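Local atomic coordinates of hypothetical leucine rich repeat protein (Pseudoflavonifractor capillosus, PDB entry 4OJU), a protein that is of unknown function but, as a BspA-type leucine-rich repeat protein with S-layer homology domains elsewhere in its full length, probably binds other proteins. Residues S3-Y14 against I18-Y29. Numbering follows the deposited sequence.
Sequences SVVESTVQVGPY and IWFDGTATLTRY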
ATOM      1  N   SER A   3     -21.303 -25.722  10.954  1.00 51.25           N
ATOM      2  CA  SER A   3     -21.324 -27.181  10.787  1.00 48.05           C
ATOM      3  C   SER A   3     -20.197 -27.830  11.627  1.00 47.95           C
ATOM      4  O   SER A   3     -19.557 -27.144  12.419  1.00 48.77           O
ATOM      5  CB  SER A   3     -21.203 -27.546   9.305  1.00 45.71           C
ATOM      6  OG  SER A   3     -21.458 -28.921   9.066  1.00 36.75           O
ATOM      7  N   VAL A   4     -19.977 -29.149  11.457  1.00 40.07           N
ATOM      8  CA  VAL A   4     -18.962 -29.968  12.140  1.00 38.95           C
ATOM      9  C   VAL A   4     -18.259 -30.821  11.067  1.00 37.36           C
ATOM     10  O   VAL A   4     -18.891 -31.155  10.065  1.00 36.29           O
ATOM     11  CB  VAL A   4     -19.650 -30.810  13.268  1.00 44.77           C
ATOM     12  CG1 VAL A   4     -18.949 -32.132  13.556  1.00 44.69           C
ATOM     13  CG2 VAL A   4     -19.784 -29.986  14.539  1.00 45.48           C
ATOM     14  N   VAL A   5     -16.954 -31.118  11.248  1.00 31.86           N
ATOM     15  CA  VAL A   5     -16.187 -31.953  10.315  1.00 30.19           C
ATOM     16  C   VAL A   5     -16.670 -33.416  10.418  1.00 33.69           C
ATOM     17  O   VAL A   5     -16.679 -33.987  11.502  1.00 35.29           O
ATOM     18  CB  VAL A   5     -14.647 -31.858  10.523  1.00 33.51           C
ATOM     19  CG1 VAL A   5     -13.909 -32.819   9.580  1.00 33.17           C
ATOM     20  CG2 VAL A   5     -14.137 -30.430  10.333  1.00 31.91           C
ATOM     21  N   GLU A   6     -17.072 -34.005   9.287  1.00 29.00           N
ATOM     22  CA  GLU A   6     -17.469 -35.416   9.229  1.00 28.73           C
ATOM     23  C   GLU A   6     -16.237 -36.273   9.024  1.00 31.12           C
ATOM     24  O   GLU A   6     -16.088 -37.268   9.710  1.00 31.13           O
ATOM     25  CB  GLU A   6     -18.486 -35.676   8.120  1.00 30.10           C
ATOM     26  CG  GLU A   6     -18.962 -37.123   8.091  1.00 38.44           C
ATOM     27  CD  GLU A   6     -19.961 -37.444   6.996  1.00 55.08           C
ATOM     28  OE1 GLU A   6     -19.848 -36.851   5.898  1.00 43.95           O
ATOM     29  OE2 GLU A   6     -20.830 -38.319   7.218  1.00 53.33           O
ATOM     30  N   SER A   7     -15.371 -35.916   8.053  1.00 28.52           N
ATOM     31  CA  SER A   7     -14.139 -36.672   7.809  1.00 29.18           C
ATOM     32  C   SER A   7     -13.057 -35.800   7.173  1.00 31.87           C
ATOM     33  O   SER A   7     -13.338 -34.727   6.636  1.00 28.75           O
ATOM     34  CB  SER A   7     -14.399 -37.926   6.968  1.00 35.10           C
ATOM     35  OG  SER A   7     -14.917 -37.646   5.680  1.00 45.28           O
ATOM     36  N   THR A   8     -11.818 -36.261   7.272  1.00 29.29           N
ATOM     37  CA  THR A   8     -10.650 -35.590   6.702  1.00 28.49           C
ATOM     38  C   THR A   8     -10.095 -36.505   5.633  1.00 33.49           C
ATOM     39  O   THR A   8      -9.907 -37.705   5.882  1.00 34.67           O
ATOM     40  CB  THR A   8      -9.643 -35.245   7.795  1.00 35.59           C
ATOM     41  OG1 THR A   8     -10.327 -34.487   8.802  1.00 37.81           O
ATOM     42  CG2 THR A   8      -8.453 -34.449   7.268  1.00 28.40           C
ATOM     43  N   VAL A   9      -9.870 -35.957   4.435  1.00 27.52           N
ATOM     44  CA  VAL A   9      -9.391 -36.742   3.308  1.00 27.89           C
ATOM     45  C   VAL A   9      -8.122 -36.107   2.748  1.00 30.96           C
ATOM     46  O   VAL A   9      -8.058 -34.885   2.572  1.00 29.62           O
ATOM     47  CB  VAL A   9     -10.493 -36.909   2.220  1.00 31.97           C
ATOM     48  CG1 VAL A   9      -9.978 -37.700   1.019  1.00 32.50           C
ATOM     49  CG2 VAL A   9     -11.725 -37.619   2.787  1.00 32.24           C
ATOM     50  N   GLN A  10      -7.115 -36.939   2.487  1.00 26.66           N
ATOM     51  CA  GLN A  10      -5.875 -36.515   1.849  1.00 27.42           C
ATOM     52  C   GLN A  10      -5.881 -36.979   0.383  1.00 32.20           C
ATOM     53  O   GLN A  10      -6.125 -38.160   0.122  1.00 30.41           O
ATOM     54  CB  GLN A  10      -4.646 -37.075   2.597  1.00 29.72           C
ATOM     55  CG  GLN A  10      -3.318 -36.479   2.118  1.00 31.80           C
ATOM     56  CD  GLN A  10      -3.107 -35.063   2.584  1.00 39.35           C
ATOM     57  OE1 GLN A  10      -3.624 -34.633   3.622  1.00 29.17           O
ATOM     58  NE2 GLN A  10      -2.327 -34.301   1.829  1.00 35.12           N
ATOM     59  N   VAL A  11      -5.659 -36.039  -0.567  1.00 29.84           N
ATOM     60  CA  VAL A  11      -5.590 -36.317  -2.010  1.00 30.92           C
ATOM     61  C   VAL A  11      -4.298 -35.718  -2.475  1.00 33.26           C
ATOM     62  O   VAL A  11      -4.225 -34.504  -2.671  1.00 31.35           O
ATOM     63  CB  VAL A  11      -6.803 -35.801  -2.845  1.00 34.63           C
ATOM     64  CG1 VAL A  11      -6.699 -36.265  -4.296  1.00 35.65           C
ATOM     65  CG2 VAL A  11      -8.133 -36.243  -2.243  1.00 34.43           C
ATOM     66  N   GLY A  12      -3.266 -36.553  -2.578  1.00 31.10           N
ATOM     67  CA  GLY A  12      -1.929 -36.081  -2.936  1.00 30.34           C
ATOM     68  C   GLY A  12      -1.479 -34.975  -1.992  1.00 32.56           C
ATOM     69  O   GLY A  12      -1.455 -35.190  -0.775  1.00 31.09           O
ATOM     70  N   PRO A  13      -1.205 -33.740  -2.488  1.00 28.64           N
ATOM     71  CA  PRO A  13      -0.748 -32.679  -1.577  1.00 27.94           C
ATOM     72  C   PRO A  13      -1.886 -31.956  -0.844  1.00 30.66           C
ATOM     73  O   PRO A  13      -1.627 -31.095  -0.007  1.00 29.45           O
ATOM     74  CB  PRO A  13      -0.026 -31.716  -2.520  1.00 29.82           C
ATOM     75  CG  PRO A  13      -0.817 -31.803  -3.785  1.00 34.11           C
ATOM     76  CD  PRO A  13      -1.210 -33.276  -3.891  1.00 30.81           C
ATOM     77  N   TYR A  14      -3.142 -32.299  -1.165  1.00 26.80           N
ATOM     78  CA  TYR A  14      -4.298 -31.605  -0.597  1.00 25.79           C
ATOM     79  C   TYR A  14      -4.929 -32.303   0.587  1.00 28.07           C
ATOM     80  O   TYR A  14      -5.220 -33.506   0.523  1.00 26.31           O
ATOM     81  CB  TYR A  14      -5.389 -31.455  -1.669  1.00 26.38           C
ATOM     82  CG  TYR A  14      -4.926 -30.766  -2.921  1.00 27.24           C
ATOM     83  CD1 TYR A  14      -4.676 -29.397  -2.935  1.00 27.57           C
ATOM     84  CD2 TYR A  14      -4.731 -31.480  -4.102  1.00 28.86           C
ATOM     85  CE1 TYR A  14      -4.246 -28.752  -4.092  1.00 25.58           C
ATOM     86  CE2 TYR A  14      -4.288 -30.848  -5.259  1.00 29.98           C
ATOM     87  CZ  TYR A  14      -4.061 -29.481  -5.250  1.00 30.81           C
ATOM     88  OH  TYR A  14      -3.616 -28.838  -6.370  1.00 30.38           O
ATOM     89  N   ILE A  18     -14.358 -32.573   5.129  1.00 24.77           N
ATOM     90  CA  ILE A  18     -15.719 -32.742   4.628  1.00 25.02           C
ATOM     91  C   ILE A  18     -16.629 -32.467   5.810  1.00 30.25           C
ATOM     92  O   ILE A  18     -16.493 -33.131   6.837  1.00 28.55           O
ATOM     93  CB  ILE A  18     -15.934 -34.158   4.005  1.00 28.30           C
ATOM     94  CG1 ILE A  18     -15.038 -34.338   2.758  1.00 28.68           C
ATOM     95  CG2 ILE A  18     -17.408 -34.411   3.676  1.00 29.43           C
ATOM     96  CD1 ILE A  18     -14.835 -35.814   2.373  1.00 33.08           C
ATOM     97  N   TRP A  19     -17.554 -31.508   5.646  1.00 27.63           N
ATOM     98  CA  TRP A  19     -18.494 -31.050   6.665  1.00 29.83           C
ATOM     99  C   TRP A  19     -19.802 -31.800   6.591  1.00 29.66           C
ATOM    100  O   TRP A  19     -20.151 -32.296   5.527  1.00 28.54           O
ATOM    101  CB  TRP A  19     -18.746 -29.554   6.446  1.00 30.29           C
ATOM    102  CG  TRP A  19     -17.491 -28.752   6.502  1.00 32.41           C
ATOM    103  CD1 TRP A  19     -16.707 -28.368   5.454  1.00 34.65           C
ATOM    104  CD2 TRP A  19     -16.862 -28.258   7.680  1.00 33.68           C
ATOM    105  NE1 TRP A  19     -15.611 -27.686   5.917  1.00 34.18           N
ATOM    106  CE2 TRP A  19     -15.676 -27.609   7.282  1.00 36.79           C
ATOM    107  CE3 TRP A  19     -17.190 -28.292   9.042  1.00 37.56           C
ATOM    108  CZ2 TRP A  19     -14.823 -26.981   8.197  1.00 37.17           C
ATOM    109  CZ3 TRP A  19     -16.356 -27.641   9.950  1.00 40.05           C
ATOM    110  CH2 TRP A  19     -15.182 -27.005   9.526  1.00 39.74           C
ATOM    111  N   PHE A  20     -20.564 -31.853   7.697  1.00 26.05           N
ATOM    112  CA  PHE A  20     -21.868 -32.485   7.705  1.00 26.57           C
ATOM    113  C   PHE A  20     -22.890 -31.748   6.784  1.00 32.88           C
ATOM    114  O   PHE A  20     -23.884 -32.362   6.407  1.00 31.70           O
ATOM    115  CB  PHE A  20     -22.395 -32.618   9.131  1.00 29.32           C
ATOM    116  CG  PHE A  20     -21.830 -33.839   9.829  1.00 30.64           C
ATOM    117  CD1 PHE A  20     -22.261 -35.116   9.492  1.00 33.43           C
ATOM    118  CD2 PHE A  20     -20.849 -33.710  10.808  1.00 30.57           C
ATOM    119  CE1 PHE A  20     -21.729 -36.240  10.131  1.00 33.85           C
ATOM    120  CE2 PHE A  20     -20.319 -34.836  11.447  1.00 32.18           C
ATOM    121  CZ  PHE A  20     -20.755 -36.091  11.099  1.00 31.41           C
ATOM    122  N   ASP A  21     -22.615 -30.497   6.338  1.00 31.44           N
ATOM    123  CA  ASP A  21     -23.500 -29.819   5.372  1.00 32.57           C
ATOM    124  C   ASP A  21     -23.272 -30.338   3.915  1.00 36.26           C
ATOM    125  O   ASP A  21     -23.897 -29.826   2.993  1.00 36.63           O
ATOM    126  CB  ASP A  21     -23.365 -28.287   5.447  1.00 33.66           C
ATOM    127  CG  ASP A  21     -22.104 -27.656   4.899  1.00 42.59           C
ATOM    128  OD1 ASP A  21     -21.178 -28.398   4.523  1.00 42.13           O
ATOM    129  OD2 ASP A  21     -22.036 -26.419   4.859  1.00 53.07           O
ATOM    130  N   GLY A  22     -22.399 -31.333   3.743  1.00 30.90           N
ATOM    131  CA  GLY A  22     -22.126 -31.974   2.458  1.00 30.19           C
ATOM    132  C   GLY A  22     -21.136 -31.251   1.569  1.00 30.72           C
ATOM    133  O   GLY A  22     -21.086 -31.520   0.369  1.00 30.35           O
ATOM    134  N   THR A  23     -20.351 -30.327   2.131  1.00 24.80           N
ATOM    135  CA  THR A  23     -19.354 -29.594   1.355  1.00 23.96           C
ATOM    136  C   THR A  23     -17.958 -29.887   1.900  1.00 27.39           C
ATOM    137  O   THR A  23     -17.818 -30.353   3.031  1.00 27.95           O
ATOM    138  CB  THR A  23     -19.630 -28.076   1.354  1.00 28.35           C
ATOM    139  OG1 THR A  23     -19.370 -27.553   2.653  1.00 30.36           O
ATOM    140  CG2 THR A  23     -21.054 -27.724   0.904  1.00 26.65           C
ATOM    141  N   ALA A  24     -16.941 -29.592   1.109  1.00 22.32           N
ATOM    142  CA  ALA A  24     -15.573 -29.811   1.528  1.00 22.50           C
ATOM    143  C   ALA A  24     -14.774 -28.511   1.496  1.00 27.01           C
ATOM    144  O   ALA A  24     -14.986 -27.661   0.627  1.00 25.75           O
ATOM    145  CB  ALA A  24     -14.912 -30.845   0.638  1.00 22.79           C
ATOM    146  N   THR A  25     -13.873 -28.361   2.460  1.00 23.37           N
ATOM    147  CA  THR A  25     -12.959 -27.227   2.522  1.00 22.51           C
ATOM    148  C   THR A  25     -11.561 -27.745   2.300  1.00 25.67           C
ATOM    149  O   THR A  25     -11.172 -28.735   2.945  1.00 25.98           O
ATOM    150  CB  THR A  25     -13.062 -26.516   3.904  1.00 26.05           C
ATOM    151  OG1 THR A  25     -14.362 -25.964   4.033  1.00 28.43           O
ATOM    152  CG2 THR A  25     -12.003 -25.397   4.102  1.00 22.69           C
ATOM    153  N   LEU A  26     -10.800 -27.073   1.409  1.00 22.52           N
ATOM    154  CA  LEU A  26      -9.387 -27.379   1.187  0.50 22.24           C
ATOM    155  C   LEU A  26      -8.655 -26.711   2.346  1.00 25.87           C
ATOM    156  O   LEU A  26      -8.587 -25.477   2.395  1.00 22.76           O
ATOM    157  CB  LEU A  26      -8.907 -26.867  -0.191  0.50 22.06           C
ATOM    158  CG  LEU A  26      -7.542 -27.389  -0.698  0.50 26.51           C
ATOM    159  CD1 LEU A  26      -7.410 -27.179  -2.172  0.50 26.16           C
ATOM    160  CD2 LEU A  26      -6.355 -26.698  -0.009  0.50 26.11           C
ATOM    161  N   THR A  27      -8.186 -27.504   3.321  1.00 23.49           N
ATOM    162  CA  THR A  27      -7.564 -26.905   4.514  1.00 22.19           C
ATOM    163  C   THR A  27      -6.064 -26.727   4.436  1.00 24.70           C
ATOM    164  O   THR A  27      -5.538 -25.835   5.110  1.00 23.26           O
ATOM    165  CB  THR A  27      -7.909 -27.715   5.768  1.00 28.23           C
ATOM    166  OG1 THR A  27      -7.416 -29.046   5.618  1.00 27.75           O
ATOM    167  CG2 THR A  27      -9.405 -27.730   6.065  1.00 28.58           C
ATOM    168  N   ARG A  28      -5.362 -27.570   3.653  0.50 22.93           N
ATOM    169  CA  ARG A  28      -3.904 -27.470   3.568  0.50 23.32           C
ATOM    170  C   ARG A  28      -3.334 -28.028   2.266  0.50 27.24           C
ATOM    171  O   ARG A  28      -3.803 -29.046   1.766  0.50 26.79           O
ATOM    172  CB  ARG A  28      -3.260 -28.230   4.754  0.50 23.66           C
ATOM    173  CG  ARG A  28      -1.782 -27.865   4.971  0.50 36.55           C
ATOM    174  CD  ARG A  28      -1.067 -28.741   5.995  0.50 45.28           C
ATOM    175  NE  ARG A  28      -0.305 -29.873   5.447  0.50 59.44           N
ATOM    176  CZ  ARG A  28      -0.544 -31.158   5.719  0.50 74.01           C
ATOM    177  NH1 ARG A  28      -1.535 -31.500   6.534  0.50 59.07           N
ATOM    178  NH2 ARG A  28       0.200 -32.108   5.174  0.50 64.60           N
ATOM    179  N   TYR A  29      -2.274 -27.370   1.762  1.00 24.86           N
ATOM    180  CA  TYR A  29      -1.496 -27.794   0.612  1.00 25.15           C
ATOM    181  C   TYR A  29      -0.108 -28.143   1.129  1.00 29.82           C
ATOM    182  O   TYR A  29       0.559 -27.292   1.719  1.00 28.20           O
ATOM    183  CB  TYR A  29      -1.436 -26.709  -0.450  1.00 25.48           C
ATOM    184  CG  TYR A  29      -0.617 -27.085  -1.664  1.00 26.85           C
ATOM    185  CD1 TYR A  29      -1.166 -27.860  -2.688  1.00 28.25           C
ATOM    186  CD2 TYR A  29       0.678 -26.607  -1.827  1.00 27.34           C
ATOM    187  CE1 TYR A  29      -0.453 -28.127  -3.854  1.00 29.00           C
ATOM    188  CE2 TYR A  29       1.415 -26.892  -2.976  1.00 28.26           C
ATOM    189  CZ  TYR A  29       0.833 -27.627  -4.000  1.00 34.05           C
ATOM    190  OH  TYR A  29       1.530 -27.868  -5.159  1.00 32.85           O
TER
HETATM  191  O   HOH W   1     -21.198 -34.780   4.788  1.00 35.98           O
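V5 CG1 is anti to the backbone N (chi1 176°), which leaves CG2 anti to the carbonyl carbon. W19 CG is anti to its carbonyl carbon, beside the backbone N (chi1 -58°). With these torsions V5 CG2 makes a CH-pi contact over one face of the indole, 3.8 Å from the centroid of the W19 six-membered ring. W19 NE1 donates to T25 OG1 at 2.8 Å, which helps fix the ring's rotation. A serine in place of W19 would probably leave V5 CG2 without its aromatic face and T25 OG1 without this donor.

The extended chain of E6 crosses the F20 ring at about a right angle. E6 CB makes a CH-pi contact over the ring centre, 3.7 Å from the F20 centroid. V4 CG1 meets the same ring at its edge. A water bridges E6 OE1 and W19 O.

E6 and S7 form a classic beta bulge opposite I18. I18 O accepts from E6 N at 2.7 Å and from S7 N at 3.2 Å. I18 CD1 packs on V9 CG2.

At the other end, Y14 CE1 reaches the edge of the Y29 ring, 3.5 Å from Y29 CD1. The Y29 ring also stacks with F63.

Strand 14-19 pairs antiparallel with both 5-11 and 24-29. Strand 24-29 lies parallel to strand 52-58, which leads into the parallel strands of the leucine-rich repeat region.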